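Local coordinates for putative reductase (Peptoclostridium difficile, PDB 5J6C), which binds FMN and probably uses the flavin to reduce nitro compounds, possibly including the antibiotic metronidazole, at residues K34-E48 and S175-D188. Numbering follows the deposited sequence.
With FMN (flavin mononucleotide), chain C.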
ATOM      1  N   LYS A  34       2.703 -15.383   4.014  1.00 22.88           N
ATOM      2  CA  LYS A  34       1.911 -16.555   3.651  1.00 21.56           C
ATOM      3  C   LYS A  34       0.810 -16.839   4.668  1.00 22.96           C
ATOM      4  O   LYS A  34      -0.237 -17.395   4.311  1.00 25.14           O
ATOM      5  CB  LYS A  34       2.813 -17.779   3.507  1.00 22.00           C
ATOM      6  CG  LYS A  34       3.652 -17.820   2.239  1.00 22.32           C
ATOM      7  CD  LYS A  34       4.423 -19.129   2.187  1.00 24.47           C
ATOM      8  CE  LYS A  34       5.243 -19.259   0.926  1.00 27.29           C
ATOM      9  NZ  LYS A  34       6.083 -20.497   0.982  1.00 25.97           N
ATOM     10  N   LYS A  35       1.024 -16.478   5.930  1.00 20.69           N
ATOM     11  CA  LYS A  35       0.041 -16.707   6.979  1.00 24.09           C
ATOM     12  C   LYS A  35      -0.939 -15.548   7.157  1.00 23.48           C
ATOM     13  O   LYS A  35      -1.862 -15.667   7.968  1.00 25.43           O
ATOM     14  CB  LYS A  35       0.744 -16.984   8.316  1.00 25.10           C
ATOM     15  CG  LYS A  35       1.429 -18.344   8.388  1.00 28.95           C
ATOM     16  CD  LYS A  35       1.902 -18.674   9.816  1.00 31.51           C
ATOM     17  CE  LYS A  35       3.163 -17.906  10.218  1.00 40.57           C
ATOM     18  NZ  LYS A  35       2.903 -16.536  10.783  1.00 48.19           N
ATOM     19  N   ARG A  36      -0.754 -14.433   6.438  1.00 20.96           N
ATOM     20  CA  ARG A  36      -1.669 -13.293   6.503  1.00 19.49           C
ATOM     21  C   ARG A  36      -2.895 -13.575   5.639  1.00 19.18           C
ATOM     22  O   ARG A  36      -2.787 -13.651   4.410  1.00 18.31           O
ATOM     23  CB  ARG A  36      -0.983 -12.008   6.037  1.00 16.35           C
ATOM     24  CG  ARG A  36      -1.887 -10.789   6.177  1.00 18.50           C
ATOM     25  CD  ARG A  36      -1.783  -9.791   5.006  1.00 20.75           C
ATOM     26  NE  ARG A  36      -1.964 -10.455   3.718  1.00 21.46           N
ATOM     27  CZ  ARG A  36      -3.140 -10.759   3.173  1.00 20.41           C
ATOM     28  NH1 ARG A  36      -4.280 -10.441   3.782  1.00 16.80           N
ATOM     29  NH2 ARG A  36      -3.165 -11.394   2.004  1.00 19.74           N
ATOM     30  N   ARG A  37      -4.058 -13.722   6.279  1.00 22.03           N
ATOM     31  CA  ARG A  37      -5.344 -13.927   5.616  1.00 19.84           C
ATOM     32  C   ARG A  37      -6.354 -12.939   6.185  1.00 20.87           C
ATOM     33  O   ARG A  37      -6.327 -12.645   7.381  1.00 23.39           O
ATOM     34  CB  ARG A  37      -5.878 -15.351   5.809  1.00 18.66           C
ATOM     35  CG  ARG A  37      -4.940 -16.456   5.339  1.00 19.19           C
ATOM     36  CD  ARG A  37      -4.740 -16.398   3.824  1.00 22.75           C
ATOM     37  NE  ARG A  37      -5.979 -16.031   3.143  1.00 22.31           N
ATOM     38  CZ  ARG A  37      -6.966 -16.880   2.871  1.00 27.19           C
ATOM     39  NH1 ARG A  37      -6.860 -18.159   3.212  1.00 23.29           N
ATOM     40  NH2 ARG A  37      -8.063 -16.450   2.256  1.00 28.63           N
ATOM     41  N   SER A  38      -7.243 -12.431   5.334  1.00 19.14           N
ATOM     42  CA  SER A  38      -8.255 -11.489   5.803  1.00 22.49           C
ATOM     43  C   SER A  38      -9.248 -12.181   6.731  1.00 19.52           C
ATOM     44  O   SER A  38      -9.736 -13.277   6.451  1.00 19.23           O
ATOM     45  CB  SER A  38      -9.001 -10.848   4.627  1.00 15.16           C
ATOM     46  OG  SER A  38      -8.135 -10.033   3.858  1.00 19.57           O
ATOM     47  N   ILE A  39      -9.562 -11.523   7.838  1.00 21.11           N
ATOM     48  CA  ILE A  39     -10.414 -12.097   8.871  1.00 22.51           C
ATOM     49  C   ILE A  39     -11.651 -11.219   9.017  1.00 20.97           C
ATOM     50  O   ILE A  39     -11.542  -9.999   9.183  1.00 20.13           O
ATOM     51  CB  ILE A  39      -9.662 -12.240  10.209  1.00 21.43           C
ATOM     52  CG1 ILE A  39      -8.459 -13.177  10.044  1.00 21.74           C
ATOM     53  CG2 ILE A  39     -10.613 -12.704  11.317  1.00 19.72           C
ATOM     54  CD1 ILE A  39      -8.823 -14.593   9.679  1.00 20.66           C
ATOM     55  N   ARG A  40     -12.822 -11.843   8.949  1.00 21.73           N
ATOM     56  CA  ARG A  40     -14.092 -11.142   9.045  1.00 19.40           C
ATOM     57  C   ARG A  40     -14.966 -11.683  10.170  1.00 24.04           C
ATOM     58  O   ARG A  40     -16.127 -11.272  10.287  1.00 23.57           O
ATOM     59  CB  ARG A  40     -14.835 -11.220   7.707  1.00 17.68           C
ATOM     60  CG  ARG A  40     -13.977 -10.837   6.470  1.00 18.83           C
ATOM     61  CD  ARG A  40     -14.770 -10.906   5.145  1.00 15.23           C
ATOM     62  NE  ARG A  40     -13.964 -10.451   4.011  1.00 22.55           N
ATOM     63  CZ  ARG A  40     -12.993 -11.165   3.447  1.00 16.56           C
ATOM     64  NH1 ARG A  40     -12.708 -12.377   3.908  1.00 20.43           N
ATOM     65  NH2 ARG A  40     -12.309 -10.679   2.420  1.00 16.32           N
ATOM     66  N   LYS A  41     -14.451 -12.606  10.989  1.00 21.46           N
ATOM     67  CA  LYS A  41     -15.165 -13.117  12.158  1.00 24.12           C
ATOM     68  C   LYS A  41     -14.216 -13.104  13.352  1.00 23.25           C
ATOM     69  O   LYS A  41     -13.116 -13.663  13.271  1.00 22.33           O
ATOM     70  CB  LYS A  41     -15.708 -14.533  11.896  1.00 27.15           C
ATOM     71  CG  LYS A  41     -16.583 -15.097  13.021  1.00 28.27           C
ATOM     72  CD  LYS A  41     -17.096 -16.490  12.696  1.00 30.14           C
ATOM     73  CE  LYS A  41     -18.002 -17.031  13.807  1.00 35.02           C
ATOM     74  NZ  LYS A  41     -18.677 -18.299  13.404  1.00 35.36           N
ATOM     75  N   TYR A  42     -14.632 -12.458  14.454  1.00 20.06           N
ATOM     76  CA  TYR A  42     -13.725 -12.131  15.550  1.00 23.90           C
ATOM     77  C   TYR A  42     -14.237 -12.633  16.897  1.00 25.12           C
ATOM     78  O   TYR A  42     -15.445 -12.708  17.141  1.00 25.25           O
ATOM     79  CB  TYR A  42     -13.488 -10.608  15.659  1.00 25.62           C
ATOM     80  CG  TYR A  42     -13.189  -9.942  14.328  1.00 26.03           C
ATOM     81  CD1 TYR A  42     -11.887  -9.868  13.839  1.00 21.75           C
ATOM     82  CD2 TYR A  42     -14.214  -9.393  13.562  1.00 24.90           C
ATOM     83  CE1 TYR A  42     -11.613  -9.256  12.621  1.00 23.29           C
ATOM     84  CE2 TYR A  42     -13.950  -8.783  12.330  1.00 26.28           C
ATOM     85  CZ  TYR A  42     -12.650  -8.720  11.873  1.00 22.25           C
ATOM     86  OH  TYR A  42     -12.397  -8.122  10.663  1.00 28.57           O
ATOM     87  N   LYS A  43     -13.293 -12.956  17.779  1.00 20.22           N
ATOM     88  CA  LYS A  43     -13.647 -13.234  19.159  1.00 27.29           C
ATOM     89  C   LYS A  43     -14.197 -11.968  19.815  1.00 26.89           C
ATOM     90  O   LYS A  43     -13.953 -10.848  19.365  1.00 22.87           O
ATOM     91  CB  LYS A  43     -12.439 -13.770  19.928  1.00 23.89           C
ATOM     92  CG  LYS A  43     -11.934 -15.090  19.345  1.00 27.47           C
ATOM     93  CD  LYS A  43     -10.983 -15.831  20.255  1.00 33.68           C
ATOM     94  CE  LYS A  43     -10.795 -17.255  19.752  1.00 31.53           C
ATOM     95  NZ  LYS A  43     -12.128 -17.909  19.495  1.00 33.95           N
ATOM     96  N   ASP A  44     -14.971 -12.163  20.882  1.00 28.20           N
ATOM     97  CA  ASP A  44     -15.628 -11.058  21.581  1.00 32.48           C
ATOM     98  C   ASP A  44     -14.671 -10.507  22.637  1.00 29.34           C
ATOM     99  O   ASP A  44     -14.894 -10.595  23.842  1.00 28.66           O
ATOM    100  CB  ASP A  44     -16.949 -11.524  22.181  1.00 36.52           C
ATOM    101  CG  ASP A  44     -17.725 -10.395  22.858  1.00 44.83           C
ATOM    102  OD1 ASP A  44     -17.610  -9.235  22.407  1.00 39.78           O
ATOM    103  OD2 ASP A  44     -18.445 -10.673  23.846  1.00 44.71           O
ATOM    104  N   VAL A  45     -13.577  -9.930  22.147  1.00 28.11           N
ATOM    105  CA  VAL A  45     -12.423  -9.564  22.961  1.00 26.42           C
ATOM    106  C   VAL A  45     -11.910  -8.212  22.483  1.00 27.49           C
ATOM    107  O   VAL A  45     -11.653  -8.032  21.290  1.00 27.96           O
ATOM    108  CB  VAL A  45     -11.306 -10.630  22.862  1.00 26.33           C
ATOM    109  CG1 VAL A  45     -10.020 -10.148  23.508  1.00 21.33           C
ATOM    110  CG2 VAL A  45     -11.744 -11.932  23.512  1.00 27.92           C
ATOM    111  N   GLU A  46     -11.747  -7.267  23.407  1.00 27.03           N
ATOM    112  CA  GLU A  46     -11.196  -5.967  23.056  1.00 23.79           C
ATOM    113  C   GLU A  46      -9.752  -6.120  22.576  1.00 31.72           C
ATOM    114  O   GLU A  46      -9.045  -7.053  22.967  1.00 33.54           O
ATOM    115  CB  GLU A  46     -11.270  -5.026  24.264  1.00 35.75           C
ATOM    116  CG  GLU A  46     -11.127  -3.553  23.917  1.00 42.76           C
ATOM    117  CD  GLU A  46     -10.878  -2.674  25.128  1.00 52.33           C
ATOM    118  OE1 GLU A  46     -10.378  -3.197  26.154  1.00 51.92           O
ATOM    119  OE2 GLU A  46     -11.186  -1.459  25.048  1.00 52.00           O
ATOM    120  N   VAL A  47      -9.310  -5.217  21.702  1.00 27.51           N
ATOM    121  CA  VAL A  47      -7.903  -5.170  21.312  1.00 25.50           C
ATOM    122  C   VAL A  47      -7.174  -4.297  22.325  1.00 27.22           C
ATOM    123  O   VAL A  47      -7.512  -3.123  22.497  1.00 22.15           O
ATOM    124  CB  VAL A  47      -7.726  -4.642  19.877  1.00 25.90           C
ATOM    125  CG1 VAL A  47      -6.261  -4.308  19.604  1.00 19.46           C
ATOM    126  CG2 VAL A  47      -8.223  -5.678  18.867  1.00 21.72           C
ATOM    127  N   GLU A  48      -6.200  -4.876  23.030  1.00 25.42           N
ATOM    128  CA  GLU A  48      -5.646  -4.190  24.187  1.00 29.11           C
ATOM    129  C   GLU A  48      -4.817  -2.997  23.746  1.00 27.80           C
ATOM    130  O   GLU A  48      -4.278  -2.965  22.634  1.00 28.01           O
ATOM    131  CB  GLU A  48      -4.804  -5.129  25.059  1.00 23.08           C
ATOM    132  CG  GLU A  48      -3.549  -5.688  24.407  1.00 26.01           C
ATOM    133  CD  GLU A  48      -3.799  -7.031  23.780  1.00 25.33           C
ATOM    134  OE1 GLU A  48      -2.910  -7.906  23.846  1.00 23.33           O
ATOM    135  OE2 GLU A  48      -4.909  -7.218  23.238  1.00 28.90           O
ATOM    136  N   SER A 175     -10.908  -3.207   9.784  1.00 17.55           N
ATOM    137  CA  SER A 175     -11.446  -3.841  10.983  1.00 19.43           C
ATOM    138  C   SER A 175     -10.392  -4.775  11.556  1.00 20.96           C
ATOM    139  O   SER A 175      -9.704  -5.469  10.809  1.00 19.75           O
ATOM    140  CB  SER A 175     -12.718  -4.630  10.681  1.00 22.68           C
ATOM    141  OG  SER A 175     -12.410  -5.789   9.953  1.00 26.76           O
ATOM    142  N   ILE A 176     -10.259  -4.769  12.880  1.00 20.14           N
ATOM    143  CA  ILE A 176      -9.154  -5.425  13.575  1.00 21.15           C
ATOM    144  C   ILE A 176      -9.710  -6.186  14.777  1.00 22.72           C
ATOM    145  O   ILE A 176     -10.655  -5.731  15.423  1.00 21.82           O
ATOM    146  CB  ILE A 176      -8.093  -4.391  14.020  1.00 23.49           C
ATOM    147  CG1 ILE A 176      -7.608  -3.555  12.819  1.00 22.83           C
ATOM    148  CG2 ILE A 176      -6.916  -5.062  14.761  1.00 22.13           C
ATOM    149  CD1 ILE A 176      -6.636  -2.445  13.196  1.00 20.03           C
ATOM    150  N   GLY A 177      -9.127  -7.338  15.078  1.00 22.02           N
ATOM    151  CA  GLY A 177      -9.520  -8.087  16.256  1.00 22.56           C
ATOM    152  C   GLY A 177      -8.921  -9.474  16.221  1.00 24.63           C
ATOM    153  O   GLY A 177      -8.238  -9.858  15.264  1.00 20.90           O
ATOM    154  N   TYR A 178      -9.179 -10.218  17.302  1.00 22.01           N
ATOM    155  CA  TYR A 178      -8.714 -11.596  17.399  1.00 21.07           C
ATOM    156  C   TYR A 178      -9.593 -12.500  16.551  1.00 21.86           C
ATOM    157  O   TYR A 178     -10.825 -12.443  16.635  1.00 24.04           O
ATOM    158  CB  TYR A 178      -8.701 -12.060  18.852  1.00 22.97           C
ATOM    159  CG  TYR A 178      -7.597 -11.410  19.646  1.00 24.27           C
ATOM    160  CD1 TYR A 178      -7.841 -10.276  20.420  1.00 23.66           C
ATOM    161  CD2 TYR A 178      -6.300 -11.904  19.595  1.00 25.15           C
ATOM    162  CE1 TYR A 178      -6.818  -9.665  21.138  1.00 25.52           C
ATOM    163  CE2 TYR A 178      -5.280 -11.308  20.304  1.00 21.16           C
ATOM    164  CZ  TYR A 178      -5.542 -10.185  21.074  1.00 27.36           C
ATOM    165  OH  TYR A 178      -4.521  -9.585  21.787  1.00 24.22           O
ATOM    166  N   SER A 179      -8.956 -13.328  15.731  1.00 18.92           N
ATOM    167  CA  SER A 179      -9.680 -14.102  14.734  1.00 23.85           C
ATOM    168  C   SER A 179     -10.537 -15.183  15.382  1.00 24.87           C
ATOM    169  O   SER A 179     -10.116 -15.854  16.329  1.00 21.89           O
ATOM    170  CB  SER A 179      -8.703 -14.741  13.751  1.00 21.45           C
ATOM    171  OG  SER A 179      -9.377 -15.693  12.939  1.00 27.11           O
ATOM    172  N   ASP A 180     -11.743 -15.364  14.851  1.00 23.18           N
ATOM    173  CA  ASP A 180     -12.612 -16.462  15.260  1.00 24.84           C
ATOM    174  C   ASP A 180     -12.994 -17.316  14.056  1.00 25.85           C
ATOM    175  O   ASP A 180     -14.074 -17.910  14.013  1.00 24.10           O
ATOM    176  CB  ASP A 180     -13.850 -15.935  15.990  1.00 23.65           C
ATOM    177  CG  ASP A 180     -14.613 -17.031  16.750  1.00 21.42           C
ATOM    178  OD1 ASP A 180     -15.853 -16.932  16.806  1.00 27.77           O
ATOM    179  OD2 ASP A 180     -13.988 -17.980  17.278  1.00 21.73           O
ATOM    180  N   GLU A 181     -12.099 -17.403  13.076  1.00 20.04           N
ATOM    181  CA  GLU A 181     -12.297 -18.287  11.944  1.00 22.87           C
ATOM    182  C   GLU A 181     -10.947 -18.771  11.452  1.00 26.67           C
ATOM    183  O   GLU A 181      -9.939 -18.063  11.542  1.00 26.28           O
ATOM    184  CB  GLU A 181     -13.077 -17.597  10.818  1.00 27.07           C
ATOM    185  CG  GLU A 181     -12.490 -16.285  10.334  1.00 23.68           C
ATOM    186  CD  GLU A 181     -13.318 -15.672   9.210  1.00 23.50           C
ATOM    187  OE1 GLU A 181     -14.392 -16.223   8.881  1.00 24.44           O
ATOM    188  OE2 GLU A 181     -12.885 -14.653   8.639  1.00 20.30           O
ATOM    189  N   GLU A 182     -10.928 -19.996  10.944  1.00 28.98           N
ATOM    190  CA  GLU A 182      -9.680 -20.589  10.495  1.00 32.54           C
ATOM    191  C   GLU A 182      -9.482 -20.282   9.020  1.00 27.04           C
ATOM    192  O   GLU A 182     -10.435 -20.264   8.244  1.00 30.99           O
ATOM    193  CB  GLU A 182      -9.664 -22.100  10.732  1.00 37.64           C
ATOM    194  CG  GLU A 182     -10.663 -22.866   9.888  1.00 45.36           C
ATOM    195  CD  GLU A 182     -10.364 -24.349   9.851  1.00 55.21           C
ATOM    196  OE1 GLU A 182      -9.798 -24.817   8.836  1.00 53.99           O
ATOM    197  OE2 GLU A 182     -10.685 -25.034  10.846  1.00 54.45           O
ATOM    198  N   LYS A 183      -8.236 -20.009   8.648  1.00 26.25           N
ATOM    199  CA  LYS A 183      -7.919 -19.620   7.283  1.00 30.31           C
ATOM    200  C   LYS A 183      -6.624 -20.291   6.868  1.00 27.41           C
ATOM    201  O   LYS A 183      -5.620 -20.189   7.574  1.00 33.38           O
ATOM    202  CB  LYS A 183      -7.793 -18.099   7.158  1.00 29.11           C
ATOM    203  CG  LYS A 183      -9.099 -17.361   7.263  1.00 23.90           C
ATOM    204  CD  LYS A 183      -9.819 -17.324   5.922  1.00 24.91           C
ATOM    205  CE  LYS A 183     -11.104 -16.522   6.021  1.00 24.06           C
ATOM    206  NZ  LYS A 183     -11.827 -16.406   4.706  1.00 28.08           N
ATOM    207  N   LYS A 184      -6.654 -20.966   5.725  1.00 26.33           N
ATOM    208  CA  LYS A 184      -5.467 -21.636   5.209  1.00 32.15           C
ATOM    209  C   LYS A 184      -4.393 -20.642   4.778  1.00 29.28           C
ATOM    210  O   LYS A 184      -4.676 -19.635   4.121  1.00 25.64           O
ATOM    211  CB  LYS A 184      -5.841 -22.513   4.021  1.00 30.49           C
ATOM    212  CG  LYS A 184      -6.267 -23.912   4.382  1.00 37.85           C
ATOM    213  CD  LYS A 184      -6.849 -24.657   3.171  1.00 46.71           C
ATOM    214  CE  LYS A 184      -5.866 -24.755   1.997  1.00 52.78           C
ATOM    215  NZ  LYS A 184      -5.844 -23.550   1.108  1.00 36.83           N
ATOM    216  N   ALA A 185      -3.146 -20.957   5.117  1.00 22.44           N
ATOM    217  CA  ALA A 185      -2.007 -20.170   4.677  1.00 22.94           C
ATOM    218  C   ALA A 185      -1.745 -20.363   3.184  1.00 24.58           C
ATOM    219  O   ALA A 185      -2.073 -21.396   2.592  1.00 21.71           O
ATOM    220  CB  ALA A 185      -0.757 -20.552   5.469  1.00 24.80           C
ATOM    221  N   TYR A 186      -1.137 -19.348   2.582  1.00 22.86           N
ATOM    222  CA  TYR A 186      -0.796 -19.399   1.169  1.00 21.97           C
ATOM    223  C   TYR A 186       0.347 -20.381   0.910  1.00 24.27           C
ATOM    224  O   TYR A 186       1.197 -20.632   1.767  1.00 26.16           O
ATOM    225  CB  TYR A 186      -0.415 -18.006   0.661  1.00 20.13           C
ATOM    226  CG  TYR A 186      -1.610 -17.095   0.382  1.00 26.66           C
ATOM    227  CD1 TYR A 186      -2.483 -17.359  -0.675  1.00 23.48           C
ATOM    228  CD2 TYR A 186      -1.854 -15.974   1.167  1.00 23.52           C
ATOM    229  CE1 TYR A 186      -3.573 -16.532  -0.930  1.00 28.45           C
ATOM    230  CE2 TYR A 186      -2.932 -15.149   0.927  1.00 23.07           C
ATOM    231  CZ  TYR A 186      -3.792 -15.433  -0.122  1.00 25.71           C
ATOM    232  OH  TYR A 186      -4.866 -14.608  -0.365  1.00 28.86           O
ATOM    233  N   ASN A 187       0.355 -20.914  -0.302  1.00 28.48           N
ATOM    234  CA  ASN A 187       1.290 -21.905  -0.804  1.00 30.63           C
ATOM    235  C   ASN A 187       2.247 -21.265  -1.799  1.00 27.24           C
ATOM    236  O   ASN A 187       1.889 -20.294  -2.468  1.00 29.30           O
ATOM    237  CB  ASN A 187       0.524 -23.011  -1.539  1.00 33.78           C
ATOM    238  CG  ASN A 187       0.911 -24.355  -1.093  1.00 34.91           C
ATOM    239  OD1 ASN A 187       0.977 -24.614   0.104  1.00 41.13           O
ATOM    240  ND2 ASN A 187       1.207 -25.239  -2.048  1.00 39.87           N
ATOM    241  N   ASP A 188       3.445 -21.851  -1.945  1.00 25.09           N
ATOM    242  CA  ASP A 188       4.276 -21.517  -3.099  1.00 22.29           C
ATOM    243  C   ASP A 188       3.479 -21.666  -4.385  1.00 23.22           C
ATOM    244  O   ASP A 188       3.612 -20.857  -5.309  1.00 22.98           O
ATOM    245  CB  ASP A 188       5.520 -22.410  -3.161  1.00 24.64           C
ATOM    246  CG  ASP A 188       6.668 -21.885  -2.319  1.00 28.37           C
ATOM    247  OD1 ASP A 188       6.594 -20.738  -1.855  1.00 27.25           O
ATOM    248  OD2 ASP A 188       7.655 -22.622  -2.125  1.00 30.20           O
TER
HETATM  249  N1  FMN C 201     -12.776  -7.606   1.850  1.00 16.28           N
HETATM  250  C2  FMN C 201     -14.102  -7.369   2.171  1.00 17.48           C
HETATM  251  O2  FMN C 201     -14.753  -8.203   2.783  1.00 20.22           O
HETATM  252  N3  FMN C 201     -14.718  -6.189   1.817  1.00 21.22           N
HETATM  253  C4  FMN C 201     -14.022  -5.229   1.111  1.00 19.17           C
HETATM  254  O4  FMN C 201     -14.552  -4.171   0.778  1.00 19.15           O
HETATM  255  C4A FMN C 201     -12.703  -5.466   0.766  1.00 21.37           C
HETATM  256  N5  FMN C 201     -12.026  -4.492   0.072  1.00 17.39           N
HETATM  257  C5A FMN C 201     -10.708  -4.687  -0.244  1.00 21.04           C
HETATM  258  C6  FMN C 201     -10.041  -3.695  -0.950  1.00 19.13           C
HETATM  259  C7  FMN C 201      -8.721  -3.868  -1.276  1.00 15.35           C
HETATM  260  C7M FMN C 201      -7.997  -2.794  -2.026  1.00 18.19           C
HETATM  261  C8  FMN C 201      -8.071  -5.026  -0.911  1.00 20.40           C
HETATM  262  C8M FMN C 201      -6.635  -5.194  -1.265  1.00 21.66           C
HETATM  263  C9  FMN C 201      -8.725  -6.023  -0.212  1.00 19.93           C
HETATM  264  C9A FMN C 201     -10.062  -5.854   0.123  1.00 19.69           C
HETATM  265  N10 FMN C 201     -10.748  -6.839   0.818  1.00 22.08           N
HETATM  266  C10 FMN C 201     -12.075  -6.649   1.145  1.00 20.37           C
HETATM  267  C1' FMN C 201     -10.051  -8.108   1.220  1.00 19.08           C
HETATM  268  C2' FMN C 201      -9.909  -9.072   0.033  1.00 20.95           C
HETATM  269  O2' FMN C 201     -11.118  -9.776  -0.187  1.00 21.88           O
HETATM  270  C3' FMN C 201      -8.748 -10.039   0.284  1.00 18.24           C
HETATM  271  O3' FMN C 201      -7.600  -9.295   0.614  1.00 19.28           O
HETATM  272  C4' FMN C 201      -8.441 -10.909  -0.938  1.00 23.49           C
HETATM  273  O4' FMN C 201      -9.577 -11.694  -1.237  1.00 15.95           O
HETATM  274  C5' FMN C 201      -7.230 -11.808  -0.673  1.00 21.66           C
HETATM  275  O5' FMN C 201      -7.561 -12.694   0.374  1.00 23.56           O
HETATM  276  P   FMN C 201      -6.719 -12.679   1.744  1.00 21.28           P
HETATM  277  O1P FMN C 201      -6.555 -11.248   2.211  1.00 18.12           O
HETATM  278  O2P FMN C 201      -7.435 -13.471   2.815  1.00 21.24           O
HETATM  279  O3P FMN C 201      -5.367 -13.271   1.436  1.00 22.15           O
HETATM  280  O   HOH W   1       9.004 -21.773   0.277  1.00 28.73           O
HETATM  281  O   HOH W   2     -10.045 -14.307   3.877  1.00 25.94           O
HETATM  282  O   HOH W   3     -13.466 -14.077   5.972  1.00 24.50           O
HETATM  283  O   HOH W   4     -11.276  -9.807  18.981  1.00 20.21           O
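Bends at chi2 (-65°) and chi3 fold the R37 chain back, placing its guanidinium between the K184 carbonyl and the FMN phosphate, while R40, extended from CG to NE, reaches the isoalloxazine. This is the FMN phosphate-binding loop of the nitroreductase fold, carrying R36, R37, S38 and R40 of the FMN pocket, running from helix 30-34 to helix 49-60 and paired with the chain that leaves strand 168-177. R37 NH1 meets K184 O at 2.8 Å in the carbonyl plane, on a lone pair; NE and NH2 of the same residue both donate to FMN O2P, so the flat group is gripped along its edge. K183 CD lies over one guanidinium face, and R37 CD packs on Y186 CE2. R36 NH1 and S38 OG hold phosphate O1P, and R40 NE donates to FMN O2 at 2.7 Å. E181 OE2 accepts R40 N from above the carboxylate plane in a nearly straight bond (178°); a water links the same carboxylate oxygen to R40 NH1 and K183 NZ. Further along, Y42 and S179 form a single bridge, with K43 N to Y178 O and D180 N to K41 O as its hydrogen bonds. K43 NZ pairs with D180 OD2 from above the carboxylate plane. Y42 OH and S175 OG share a very short hydrogen bond (2.4 Å), and the Y42 ring runs beside G177 CA. At the other end of the pairing, beyond R37, K34 NZ forms a salt bridge with D188 OD1, which also pairs with K57 of the second subunit. Beside helix 49-60, Y178 OH donates to the syn lone pair of E48 OE2 at 2.8 Å, ring and carboxylate only 19° from coplanar.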